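Local structure of sulfate adenylyltransferase, adenylylsulfate kinase (Thiobacillus denitrificans, 3CR8) at residues T12-I17 with P55-M60; L48-Y53 with A149-L154; F79-I84 with L246-I251; E20-L25 with E134-P139. The protein works as an APS kinase, transferring phosphate from ATP to adenosine 5'-phosphosulfate to give 3'-phosphoadenylyl sulfate, while its sulfurylase-like part lacks ATP sulfurylase activity. One frame throughout, in Å; residues are numbered along the deposited sequence.

Contact 1: T12-I17 with P55-M60; sequences TLVNLI and PLTGFM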
loop_
_atom_site.group_PDB
_atom_site.type_symbol
_atom_site.label_atom_id
_atom_site.label_comp_id
_atom_site.label_asym_id
_atom_site.label_seq_id
_atom_site.Cartn_x
_atom_site.Cartn_y
_atom_site.Cartn_z
ATOM N N THR A 12 8.053 55.761 -10.077
ATOM C CA THR A 12 9.393 55.281 -9.762
ATOM C C THR A 12 9.465 54.691 -8.361
ATOM O O THR A 12 8.811 55.195 -7.438
ATOM C CB THR A 12 10.449 56.384 -9.960
ATOM O OG1 THR A 12 11.229 56.497 -8.764
ATOM C CG2 THR A 12 9.789 57.742 -10.273
ATOM N N LEU A 13 10.253 53.626 -8.219
ATOM C CA LEU A 13 10.263 52.815 -6.997
ATOM C C LEU A 13 11.040 53.430 -5.827
ATOM O O LEU A 13 12.260 53.553 -5.879
ATOM C CB LEU A 13 10.857 51.440 -7.298
ATOM C CG LEU A 13 10.241 50.165 -6.711
ATOM C CD1 LEU A 13 11.347 49.215 -6.324
ATOM C CD2 LEU A 13 9.277 50.411 -5.521
ATOM N N VAL A 14 10.346 53.797 -4.759
ATOM C CA VAL A 14 11.023 54.358 -3.595
ATOM C C VAL A 14 12.029 53.388 -2.970
ATOM O O VAL A 14 11.845 52.173 -2.998
ATOM C CB VAL A 14 10.030 54.789 -2.516
ATOM C CG1 VAL A 14 10.784 55.261 -1.293
ATOM C CG2 VAL A 14 9.067 55.870 -3.052
ATOM N N ASN A 15 13.111 53.938 -2.435
ATOM C CA ASN A 15 14.049 53.186 -1.598
ATOM C C ASN A 15 14.688 54.099 -0.555
ATOM O O ASN A 15 15.568 54.895 -0.845
ATOM C CB ASN A 15 15.122 52.483 -2.421
ATOM C CG ASN A 15 16.039 51.629 -1.571
ATOM O OD1 ASN A 15 16.136 51.826 -0.370
ATOM N ND2 ASN A 15 16.703 50.663 -2.191
ATOM N N LEU A 16 14.203 53.971 0.665
ATOM C CA LEU A 16 14.583 54.818 1.769
ATOM C C LEU A 16 15.890 54.343 2.415
ATOM O O LEU A 16 16.234 54.763 3.534
ATOM C CB LEU A 16 13.438 54.828 2.810
ATOM C CG LEU A 16 12.533 56.048 2.761
ATOM C CD1 LEU A 16 12.287 56.452 1.334
ATOM C CD2 LEU A 16 11.249 55.786 3.499
ATOM N N ILE A 17 16.614 53.463 1.733
ATOM C CA ILE A 17 17.855 52.951 2.298
ATOM C C ILE A 17 19.051 53.123 1.382
ATOM O O ILE A 17 19.274 52.324 0.471
ATOM C CB ILE A 17 17.738 51.496 2.701
ATOM C CG1 ILE A 17 16.778 51.351 3.869
ATOM C CG2 ILE A 17 19.065 50.967 3.130
ATOM C CD1 ILE A 17 16.540 49.909 4.293
ATOM N N PRO A 55 4.526 56.208 -4.157
ATOM C CA PRO A 55 5.581 57.208 -4.019
ATOM C C PRO A 55 5.948 57.637 -2.581
ATOM O O PRO A 55 6.937 58.369 -2.418
ATOM C CB PRO A 55 4.989 58.374 -4.804
ATOM C CG PRO A 55 3.553 58.327 -4.486
ATOM C CD PRO A 55 3.207 56.857 -4.284
ATOM N N LEU A 56 5.178 57.198 -1.580
ATOM C CA LEU A 56 5.419 57.611 -0.200
ATOM C C LEU A 56 6.884 57.446 0.240
ATOM O O LEU A 56 7.594 56.509 -0.164
ATOM C CB LEU A 56 4.497 56.897 0.787
ATOM C CG LEU A 56 2.989 57.074 0.676
ATOM C CD1 LEU A 56 2.410 57.070 2.091
ATOM C CD2 LEU A 56 2.592 58.334 -0.063
ATOM N N THR A 57 7.320 58.369 1.086
ATOM C CA THR A 57 8.727 58.476 1.414
ATOM C C THR A 57 8.906 58.939 2.859
ATOM O O THR A 57 10.019 59.260 3.266
ATOM C CB THR A 57 9.452 59.393 0.396
ATOM O OG1 THR A 57 10.852 59.133 0.446
ATOM C CG2 THR A 57 9.187 60.866 0.669
ATOM N N GLY A 58 7.788 58.960 3.600
ATOM C CA GLY A 58 7.756 59.220 5.026
ATOM C C GLY A 58 6.341 59.020 5.535
ATOM O O GLY A 58 5.423 58.939 4.738
ATOM N N PHE A 59 6.171 58.955 6.852
ATOM C CA PHE A 59 4.857 58.800 7.448
ATOM C C PHE A 59 4.061 60.091 7.345
ATOM O O PHE A 59 4.590 61.185 7.579
ATOM C CB PHE A 59 4.956 58.354 8.907
ATOM C CG PHE A 59 5.571 57.010 9.066
ATOM C CD1 PHE A 59 6.871 56.877 9.495
ATOM C CD2 PHE A 59 4.865 55.873 8.741
ATOM C CE1 PHE A 59 7.443 55.629 9.622
ATOM C CE2 PHE A 59 5.435 54.622 8.867
ATOM C CZ PHE A 59 6.718 54.500 9.299
ATOM N N MET A 60 2.782 59.948 6.989
ATOM C CA MET A 60 1.883 61.082 6.791
ATOM C C MET A 60 1.644 61.905 8.031
ATOM O O MET A 60 1.828 61.458 9.164
ATOM C CB MET A 60 0.543 60.625 6.263
ATOM C CG MET A 60 0.559 60.278 4.816
ATOM S SD MET A 60 -1.004 59.506 4.306
ATOM C CE MET A 60 -0.573 59.093 2.614
#
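Two non-helical segments of the PUA-like domain run beside each other here: 12-17, in the loop leading to helix 22-30, and the segment 55-60, which includes the short strand 58-59. Val14 and Leu16 both direct their side chains at the second segment, while Asn15 between them faces the other way. Val14 sits with CG1 anti to its backbone N (chi1 176°), so CG2 lies beside that N and reaches the peptide groups opposite. There CG2 is 3.3 Å from Pro55 O and just as near to Leu56 O, a methyl resting against two carbonyls rather than against a side chain. CG1 of Val14 also turns to Leu56 O, at 3.6 Å. Farther along, Leu16 and Thr57 cross at about a right angle. Leu16 CD1 meets the hydroxyl Thr57 OG1 at 3.2 Å, and Leu16 CD2 lies 3.7 Å from the carbonyl oxygen of Thr57. Thr57 presents that hydroxyl because OG1 is anti to its backbone N, which puts its methyl in the crowded position between N and the carbonyl carbon. No hydrogen bond joins the segments; the polar ties go elsewhere, as with Val14 N, bonded to Ser54 OG. Leu16 also packs on Leu48, Met49 and Val133. Asn15 forms an Asx turn: Ile17 N donates to Asn15 OD1 over 2.7 Å, in the plane of the side-chain carbonyl.

Contact 2: L48-Y53 with A149-L154; sequences LMTGAY and ATPAEL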
loop_
_atom_site.group_PDB
_atom_site.type_symbol
_atom_site.label_atom_id
_atom_site.label_comp_id
_atom_site.label_asym_id
_atom_site.label_seq_id
_atom_site.Cartn_x
_atom_site.Cartn_y
_atom_site.Cartn_z
ATOM N N LEU A 48 7.279 50.885 4.079
ATOM C CA LEU A 48 7.532 52.224 3.581
ATOM C C LEU A 48 8.984 52.330 3.139
ATOM O O LEU A 48 9.309 52.790 2.044
ATOM C CB LEU A 48 7.230 53.254 4.650
ATOM C CG LEU A 48 7.681 54.647 4.235
ATOM C CD1 LEU A 48 6.550 55.300 3.457
ATOM C CD2 LEU A 48 8.056 55.451 5.460
ATOM N N MET A 49 9.859 51.844 3.996
ATOM C CA MET A 49 11.290 51.951 3.768
ATOM C C MET A 49 11.656 51.295 2.457
ATOM O O MET A 49 12.714 51.537 1.912
ATOM C CB MET A 49 12.041 51.272 4.919
ATOM C CG MET A 49 13.346 51.881 5.224
ATOM S SD MET A 49 13.601 51.794 6.960
ATOM C CE MET A 49 13.192 50.087 7.326
ATOM N N THR A 50 10.763 50.465 1.945
ATOM C CA THR A 50 11.169 49.464 0.977
ATOM C C THR A 50 10.499 49.641 -0.386
ATOM O O THR A 50 10.858 48.988 -1.356
ATOM C CB THR A 50 10.959 48.049 1.560
ATOM O OG1 THR A 50 12.187 47.324 1.490
ATOM C CG2 THR A 50 9.847 47.287 0.847
ATOM N N GLY A 51 9.530 50.541 -0.465
ATOM C CA GLY A 51 8.957 50.873 -1.754
ATOM C C GLY A 51 7.585 50.280 -1.996
ATOM O O GLY A 51 6.977 50.529 -3.026
ATOM N N ALA A 52 7.085 49.500 -1.054
ATOM C CA ALA A 52 5.761 48.908 -1.205
ATOM C C ALA A 52 4.684 49.996 -1.310
ATOM O O ALA A 52 3.580 49.739 -1.786
ATOM C CB ALA A 52 5.465 47.953 -0.036
ATOM N N TYR A 53 5.024 51.203 -0.857
ATOM C CA TYR A 53 4.086 52.321 -0.804
ATOM C C TYR A 53 4.532 53.493 -1.657
ATOM O O TYR A 53 4.064 54.603 -1.437
ATOM C CB TYR A 53 3.917 52.852 0.616
ATOM C CG TYR A 53 3.318 51.900 1.618
ATOM C CD1 TYR A 53 2.339 51.012 1.251
ATOM C CD2 TYR A 53 3.715 51.915 2.954
ATOM C CE1 TYR A 53 1.789 50.152 2.186
ATOM C CE2 TYR A 53 3.170 51.054 3.878
ATOM C CZ TYR A 53 2.219 50.185 3.491
ATOM O OH TYR A 53 1.655 49.344 4.396
ATOM N N ALA A 149 11.259 38.794 -0.499
ATOM C CA ALA A 149 11.793 39.762 -1.465
ATOM C C ALA A 149 11.278 41.177 -1.254
ATOM O O ALA A 149 10.166 41.406 -0.812
ATOM C CB ALA A 149 11.531 39.326 -2.873
ATOM N N THR A 150 12.116 42.140 -1.561
ATOM C CA THR A 150 11.681 43.518 -1.525
ATOM C C THR A 150 10.964 43.732 -2.847
ATOM O O THR A 150 11.147 42.962 -3.785
ATOM C CB THR A 150 12.884 44.477 -1.413
ATOM O OG1 THR A 150 13.837 44.188 -2.452
ATOM C CG2 THR A 150 13.565 44.349 -0.040
ATOM N N PRO A 151 10.142 44.773 -2.938
ATOM C CA PRO A 151 9.602 45.010 -4.257
ATOM C C PRO A 151 10.698 45.015 -5.337
ATOM O O PRO A 151 10.489 44.411 -6.404
ATOM C CB PRO A 151 8.932 46.373 -4.088
ATOM C CG PRO A 151 8.416 46.343 -2.757
ATOM C CD PRO A 151 9.549 45.690 -1.959
ATOM N N ALA A 152 11.838 45.659 -5.083
ATOM C CA ALA A 152 12.912 45.656 -6.093
ATOM C C ALA A 152 13.464 44.248 -6.382
ATOM O O ALA A 152 13.653 43.863 -7.556
ATOM C CB ALA A 152 14.031 46.615 -5.753
ATOM N N GLU A 153 13.718 43.479 -5.327
ATOM C CA GLU A 153 14.196 42.117 -5.500
ATOM C C GLU A 153 13.203 41.286 -6.309
ATOM O O GLU A 153 13.592 40.561 -7.240
ATOM C CB GLU A 153 14.460 41.472 -4.141
ATOM C CG GLU A 153 15.776 41.865 -3.510
ATOM C CD GLU A 153 15.837 41.515 -2.033
ATOM O OE1 GLU A 153 14.870 40.871 -1.535
ATOM O OE2 GLU A 153 16.852 41.888 -1.385
ATOM N N LEU A 154 11.920 41.394 -5.955
ATOM C CA LEU A 154 10.887 40.628 -6.656
ATOM C C LEU A 154 10.866 41.004 -8.119
ATOM O O LEU A 154 10.937 40.129 -8.967
ATOM C CB LEU A 154 9.489 40.828 -6.063
ATOM C CG LEU A 154 8.692 39.538 -5.866
ATOM C CD1 LEU A 154 7.237 39.849 -5.679
ATOM C CD2 LEU A 154 8.890 38.576 -7.000
#
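Thr50 CB points across to segment 149-154, and its two branches part company there. The hydroxyl branch goes to Thr150: OG1 is 3.6 Å from Thr150 CG2 and 4.1 Å from Thr150 CB, a polar tip against the aliphatic side of its neighbour. The methyl branch goes to the proline ring, with CG2 nearest to Pro151 CD and then to Pro151 CG at 4.0 Å. Thr50 crosses both partners obliquely. The same ring is met by the backbone, since Thr50 O is 3.6 Å from Pro151 CD. Two helix ends face each other in this way: the close of helix 39-50 in the PUA-like domain and the start of helix 151-160. The first is finished by a Schellman motif at Gly51, whose positive phi (105°) would jam a side chain against the carbonyl O of Thr50. The second starts with a capping box. Thr150 is the N-cap, and its OG1 accepts from Glu153 N at 3.0 Å in a fairly straight bond (161°). Glu153 OE1 in return takes the N-H of Thr150, met from above the carboxylate plane. With OG1 so engaged, Thr150 CG2 lies beside the backbone N, where it meets Thr50 OG1. Beyond Gly51, Ala52 CB lies 4.3 Å from Pro151 CG, and Pro151 also rests on Phe256 of helix 244-256.

Contact 3: F79-I84 with L246-I251; sequences FWPSPI and LLLRAI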
loop_
_atom_site.group_PDB
_atom_site.type_symbol
_atom_site.label_atom_id
_atom_site.label_comp_id
_atom_site.label_asym_id
_atom_site.label_seq_id
_atom_site.Cartn_x
_atom_site.Cartn_y
_atom_site.Cartn_z
ATOM N N PHE A 79 -3.802 59.957 -6.438
ATOM C CA PHE A 79 -4.733 59.161 -5.666
ATOM C C PHE A 79 -4.052 58.362 -4.537
ATOM O O PHE A 79 -3.041 57.719 -4.769
ATOM C CB PHE A 79 -5.557 58.234 -6.581
ATOM C CG PHE A 79 -6.294 57.190 -5.819
ATOM C CD1 PHE A 79 -7.464 57.493 -5.143
ATOM C CD2 PHE A 79 -5.760 55.933 -5.692
ATOM C CE1 PHE A 79 -8.094 56.549 -4.413
ATOM C CE2 PHE A 79 -6.389 54.994 -4.944
ATOM C CZ PHE A 79 -7.558 55.298 -4.309
ATOM N N TRP A 80 -4.609 58.377 -3.328
ATOM C CA TRP A 80 -4.090 57.498 -2.294
ATOM C C TRP A 80 -5.133 57.107 -1.272
ATOM O O TRP A 80 -5.603 57.953 -0.521
ATOM C CB TRP A 80 -2.863 58.114 -1.596
ATOM C CG TRP A 80 -2.239 57.147 -0.639
ATOM C CD1 TRP A 80 -2.634 56.898 0.643
ATOM C CD2 TRP A 80 -1.149 56.251 -0.908
ATOM N NE1 TRP A 80 -1.843 55.930 1.196
ATOM C CE2 TRP A 80 -0.931 55.504 0.266
ATOM C CE3 TRP A 80 -0.342 56.009 -2.030
ATOM C CZ2 TRP A 80 0.056 54.532 0.359
ATOM C CZ3 TRP A 80 0.640 55.052 -1.935
ATOM C CH2 TRP A 80 0.834 54.323 -0.743
ATOM N N PRO A 81 -5.451 55.805 -1.215
ATOM C CA PRO A 81 -6.618 55.296 -0.471
ATOM C C PRO A 81 -6.578 55.525 1.043
ATOM O O PRO A 81 -7.608 55.892 1.623
ATOM C CB PRO A 81 -6.589 53.786 -0.777
ATOM C CG PRO A 81 -5.129 53.522 -1.139
ATOM C CD PRO A 81 -4.749 54.725 -1.938
ATOM N N SER A 82 -5.424 55.314 1.671
ATOM C CA SER A 82 -5.416 55.132 3.123
ATOM C C SER A 82 -4.198 55.727 3.875
ATOM O O SER A 82 -3.064 55.634 3.415
ATOM C CB SER A 82 -5.596 53.634 3.429
ATOM O OG SER A 82 -5.843 53.404 4.802
ATOM N N PRO A 83 -4.431 56.332 5.044
ATOM C CA PRO A 83 -3.371 56.926 5.872
ATOM C C PRO A 83 -2.234 55.976 6.266
ATOM O O PRO A 83 -2.474 54.994 7.004
ATOM C CB PRO A 83 -4.121 57.352 7.141
ATOM C CG PRO A 83 -5.480 57.521 6.721
ATOM C CD PRO A 83 -5.739 56.457 5.684
ATOM N N ILE A 84 -1.016 56.279 5.805
ATOM C CA ILE A 84 0.174 55.582 6.310
ATOM C C ILE A 84 0.760 56.355 7.473
ATOM O O ILE A 84 1.177 57.492 7.325
ATOM C CB ILE A 84 1.261 55.386 5.260
ATOM C CG1 ILE A 84 0.677 54.820 3.963
ATOM C CG2 ILE A 84 2.323 54.460 5.829
ATOM C CD1 ILE A 84 -0.027 53.481 4.143
ATOM N N LEU A 246 -8.513 47.743 0.394
ATOM C CA LEU A 246 -8.374 46.835 -0.695
ATOM C C LEU A 246 -7.637 47.555 -1.768
ATOM O O LEU A 246 -6.879 46.970 -2.502
ATOM C CB LEU A 246 -9.734 46.423 -1.195
ATOM C CG LEU A 246 -9.648 45.218 -2.102
ATOM C CD1 LEU A 246 -10.582 45.406 -3.223
ATOM C CD2 LEU A 246 -8.265 45.139 -2.612
ATOM N N LEU A 247 -7.871 48.852 -1.851
ATOM C CA LEU A 247 -7.190 49.710 -2.818
ATOM C C LEU A 247 -5.703 49.911 -2.507
ATOM O O LEU A 247 -4.899 50.171 -3.405
ATOM C CB LEU A 247 -7.899 51.053 -2.938
ATOM C CG LEU A 247 -9.187 51.006 -3.754
ATOM C CD1 LEU A 247 -10.025 52.248 -3.516
ATOM C CD2 LEU A 247 -8.848 50.831 -5.231
ATOM N N LEU A 248 -5.341 49.795 -1.232
ATOM C CA LEU A 248 -3.954 49.909 -0.829
ATOM C C LEU A 248 -3.240 48.664 -1.331
ATOM O O LEU A 248 -2.158 48.759 -1.935
ATOM C CB LEU A 248 -3.834 50.009 0.694
ATOM C CG LEU A 248 -2.724 50.898 1.286
ATOM C CD1 LEU A 248 -2.294 50.457 2.684
ATOM C CD2 LEU A 248 -1.526 50.939 0.401
ATOM N N ARG A 249 -3.853 47.504 -1.085
ATOM C CA ARG A 249 -3.230 46.237 -1.407
ATOM C C ARG A 249 -2.966 46.184 -2.896
ATOM O O ARG A 249 -1.928 45.697 -3.344
ATOM C CB ARG A 249 -4.094 45.078 -0.929
ATOM C CG ARG A 249 -3.983 44.850 0.558
ATOM C CD ARG A 249 -5.096 43.985 1.058
ATOM N NE ARG A 249 -5.180 42.750 0.297
ATOM C CZ ARG A 249 -6.295 42.047 0.170
ATOM N NH1 ARG A 249 -7.408 42.483 0.741
ATOM N NH2 ARG A 249 -6.297 40.927 -0.535
ATOM N N ALA A 250 -3.910 46.725 -3.657
ATOM C CA ALA A 250 -3.758 46.894 -5.107
ATOM C C ALA A 250 -2.537 47.735 -5.438
ATOM O O ALA A 250 -1.865 47.492 -6.444
ATOM C CB ALA A 250 -4.955 47.563 -5.668
ATOM N N ILE A 251 -2.265 48.746 -4.607
ATOM C CA ILE A 251 -1.113 49.611 -4.828
ATOM C C ILE A 251 0.161 48.900 -4.485
ATOM O O ILE A 251 1.126 48.989 -5.237
ATOM C CB ILE A 251 -1.172 50.916 -4.043
ATOM C CG1 ILE A 251 -2.427 51.711 -4.433
ATOM C CG2 ILE A 251 0.088 51.736 -4.301
ATOM C CD1 ILE A 251 -2.376 53.202 -4.140
#
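This contact is part of an interface between two domains: loop 79-84 of the PUA-like domain lies against helix 244-256 of the ATP-sulfurylase-like domain. Pro81 comes nearest the helix backbone, its CG 3.7 Å from Leu248 N and its CB at the same distance from Leu247 CB. Its CD meets Ile251 CD1 tip to tip at 3.6 Å. Phe79 and Trp80, each with CG anti to the backbone N, flank the proline: Pro81 N lies over one face of the phenyl ring and Pro81 CD over one face of the indole, both offset toward the rim. Phe79 CZ reaches Leu247 CD1 at 4.0 Å, the two side chains crossing at about a right angle, and the ring also makes a cation-pi contact with Arg292 of helix 290-296. The helices named here belong to an alpha/beta domain with a five-stranded parallel sheet of order 3-2-1-4-5, as expected of the HUP superfamily. Trp80 spans two positions one helical turn apart: CZ2 is 3.9 Å from Leu248 CD2, and CE3 is 4.1 Å from Ile251 CD1. Its NE1 donates to Ser82 O, which lies in the indole plane although the N-H arrives from above the carbonyl plane. An alanine here would lose that bond and both helix contacts, and would probably leave the loop around Pro81 and Ser82 less firmly held against the helix. Ile84 CD1 sits in plane at the indole edge, and 4.1 Å from Leu248 CD1.

Contact 4: E20-L25 with E134-P139; sequences EKREAL and EGAALP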
loop_
_atom_site.group_PDB
_atom_site.type_symbol
_atom_site.label_atom_id
_atom_site.label_comp_id
_atom_site.label_asym_id
_atom_site.label_seq_id
_atom_site.Cartn_x
_atom_site.Cartn_y
_atom_site.Cartn_z
ATOM N N GLU A 20 25.347 54.273 1.077
ATOM C CA GLU A 20 26.140 55.438 1.209
ATOM C C GLU A 20 25.800 56.236 2.458
ATOM O O GLU A 20 26.722 56.793 3.019
ATOM C CB GLU A 20 25.996 56.321 -0.015
ATOM N N LYS A 21 24.544 56.363 2.926
ATOM C CA LYS A 21 24.474 57.212 4.094
ATOM C C LYS A 21 24.392 56.356 5.373
ATOM O O LYS A 21 24.059 56.870 6.437
ATOM C CB LYS A 21 23.272 58.160 3.986
ATOM C CG LYS A 21 23.233 58.949 2.694
ATOM C CD LYS A 21 22.280 60.126 2.780
ATOM C CE LYS A 21 20.912 59.696 3.278
ATOM N NZ LYS A 21 19.897 60.730 2.950
ATOM N N ARG A 22 24.729 55.058 5.278
ATOM C CA ARG A 22 24.425 54.065 6.338
ATOM C C ARG A 22 25.241 54.191 7.634
ATOM O O ARG A 22 24.712 54.042 8.738
ATOM C CB ARG A 22 24.530 52.626 5.798
ATOM C CG ARG A 22 23.527 51.612 6.407
ATOM C CD ARG A 22 24.213 50.571 7.290
ATOM N NE ARG A 22 25.061 49.673 6.510
ATOM C CZ ARG A 22 26.081 48.981 7.008
ATOM N NH1 ARG A 22 26.391 49.088 8.295
ATOM N NH2 ARG A 22 26.799 48.190 6.217
ATOM N N GLU A 23 26.544 54.432 7.498
ATOM C CA GLU A 23 27.395 54.602 8.679
ATOM C C GLU A 23 27.083 55.910 9.395
ATOM O O GLU A 23 27.003 55.957 10.622
ATOM C CB GLU A 23 28.891 54.525 8.328
ATOM C CG GLU A 23 29.583 53.269 8.848
ATOM C CD GLU A 23 28.691 52.035 8.749
ATOM O OE1 GLU A 23 28.212 51.549 9.804
ATOM O OE2 GLU A 23 28.459 51.556 7.615
ATOM N N ALA A 24 26.909 56.970 8.616
ATOM C CA ALA A 24 26.538 58.261 9.163
ATOM C C ALA A 24 25.256 58.182 10.000
ATOM O O ALA A 24 25.149 58.834 11.028
ATOM C CB ALA A 24 26.392 59.278 8.048
ATOM N N LEU A 25 24.287 57.376 9.572
ATOM C CA LEU A 25 23.021 57.263 10.303
ATOM C C LEU A 25 23.161 56.467 11.586
ATOM O O LEU A 25 22.687 56.890 12.634
ATOM C CB LEU A 25 21.926 56.649 9.424
ATOM C CG LEU A 25 21.470 57.493 8.227
ATOM C CD1 LEU A 25 20.617 56.677 7.266
ATOM C CD2 LEU A 25 20.741 58.746 8.687
ATOM N N GLU A 134 14.755 58.233 6.858
ATOM C CA GLU A 134 16.035 57.817 6.276
ATOM C C GLU A 134 16.421 56.510 6.920
ATOM O O GLU A 134 16.650 56.457 8.131
ATOM C CB GLU A 134 17.154 58.847 6.506
ATOM C CG GLU A 134 17.029 60.146 5.724
ATOM C CD GLU A 134 17.858 61.289 6.322
ATOM O OE1 GLU A 134 17.830 61.489 7.554
ATOM O OE2 GLU A 134 18.526 62.012 5.561
ATOM N N GLY A 135 16.503 55.463 6.102
ATOM C CA GLY A 135 16.776 54.128 6.599
ATOM C C GLY A 135 18.212 53.635 6.581
ATOM O O GLY A 135 18.972 53.875 5.636
ATOM N N ALA A 136 18.572 52.923 7.641
ATOM C CA ALA A 136 19.888 52.295 7.762
ATOM C C ALA A 136 19.804 50.793 7.509
ATOM O O ALA A 136 20.539 50.252 6.690
ATOM C CB ALA A 136 20.458 52.549 9.151
ATOM N N ALA A 137 18.898 50.142 8.237
ATOM C CA ALA A 137 18.690 48.709 8.185
ATOM C C ALA A 137 17.210 48.362 8.136
ATOM O O ALA A 137 16.373 49.143 8.577
ATOM C CB ALA A 137 19.304 48.064 9.393
ATOM N N LEU A 138 16.894 47.180 7.601
ATOM C CA LEU A 138 15.542 46.634 7.665
ATOM C C LEU A 138 15.370 45.751 8.896
ATOM O O LEU A 138 16.328 45.179 9.402
ATOM C CB LEU A 138 15.210 45.798 6.428
ATOM C CG LEU A 138 15.675 46.242 5.049
ATOM C CD1 LEU A 138 17.212 46.144 4.931
ATOM C CD2 LEU A 138 15.020 45.341 4.048
ATOM N N PRO A 139 14.132 45.619 9.373
ATOM C CA PRO A 139 13.895 44.689 10.478
ATOM C C PRO A 139 14.596 43.359 10.259
ATOM O O PRO A 139 14.499 42.783 9.176
ATOM C CB PRO A 139 12.378 44.508 10.451
ATOM C CG PRO A 139 11.878 45.818 9.930
ATOM C CD PRO A 139 12.889 46.278 8.930
#
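Glu134 OE2 is gripped once within this contact, by Lys21 NZ at 3.2 Å, a hydrogen bond within a salt bridge; the other carboxylate oxygen, OE1, has its own salt bridge to Arg101 NH2. Two positive groups thus share one carboxylate, which would favour its charged form. The bond ties the N-terminus of helix 22-30, where Lys21 holds the N-cap position, to the end of strand 126-135 in the mixed sheet of the PUA-like domain. NZ comes from above the carboxylate plane, 29° out of it, and the two side chains cross at about a right angle: Glu134 is extended beyond CG, while Lys21 bends at chi3. Next to the salt bridge, one turn into the helix, lies Leu25. With CG anti to its carbonyl carbon (chi1 -66°), Leu25 sends CD1 to Gly135 O at 3.6 Å and CD2 to Glu134 CB at 4.2 Å, so the leucine runs across the aliphatic base of the glutamate. Leu25 CB also packs on Ala136 CB. An alanine in place of Glu134 would remove the acceptor for both Lys21 and Arg101, and is likely to weaken the hold of the helix start on the sheet. Arg22 touches the residue just after the strand, its CG 3.3 Å from Ala136 O. Bends at chi2 and chi3 then bring its guanidinium to Glu23, whose OE2 lies 3.3 Å from Arg22 NH1 over one face of the group, an attraction of charges alone, since no N-H of the guanidinium points at that oxygen.

Contact 1 is central: its centre is about 10 Å from that of contact 2 and about 14 Å from those of contacts 3 and 4, whereas contacts 3 and 4 lie about 27 Å apart, centre to centre, and do not touch. Probable hydrogen bonds join it to each neighbour: Leu16 N to Met49 O, Met60 N to Ile84 O, and Gly135 N to Leu16 O. Contacts 1 and 4 reach adjacent strands, 58-59 and 126-135, of one sheet. Along the chain contact 1 closes before contact 3 opens; every other pair crosses. The N-terminal segments are thus woven through the PUA-like domain, and contact 3 carries the connection on to the sulfurylase-like domain.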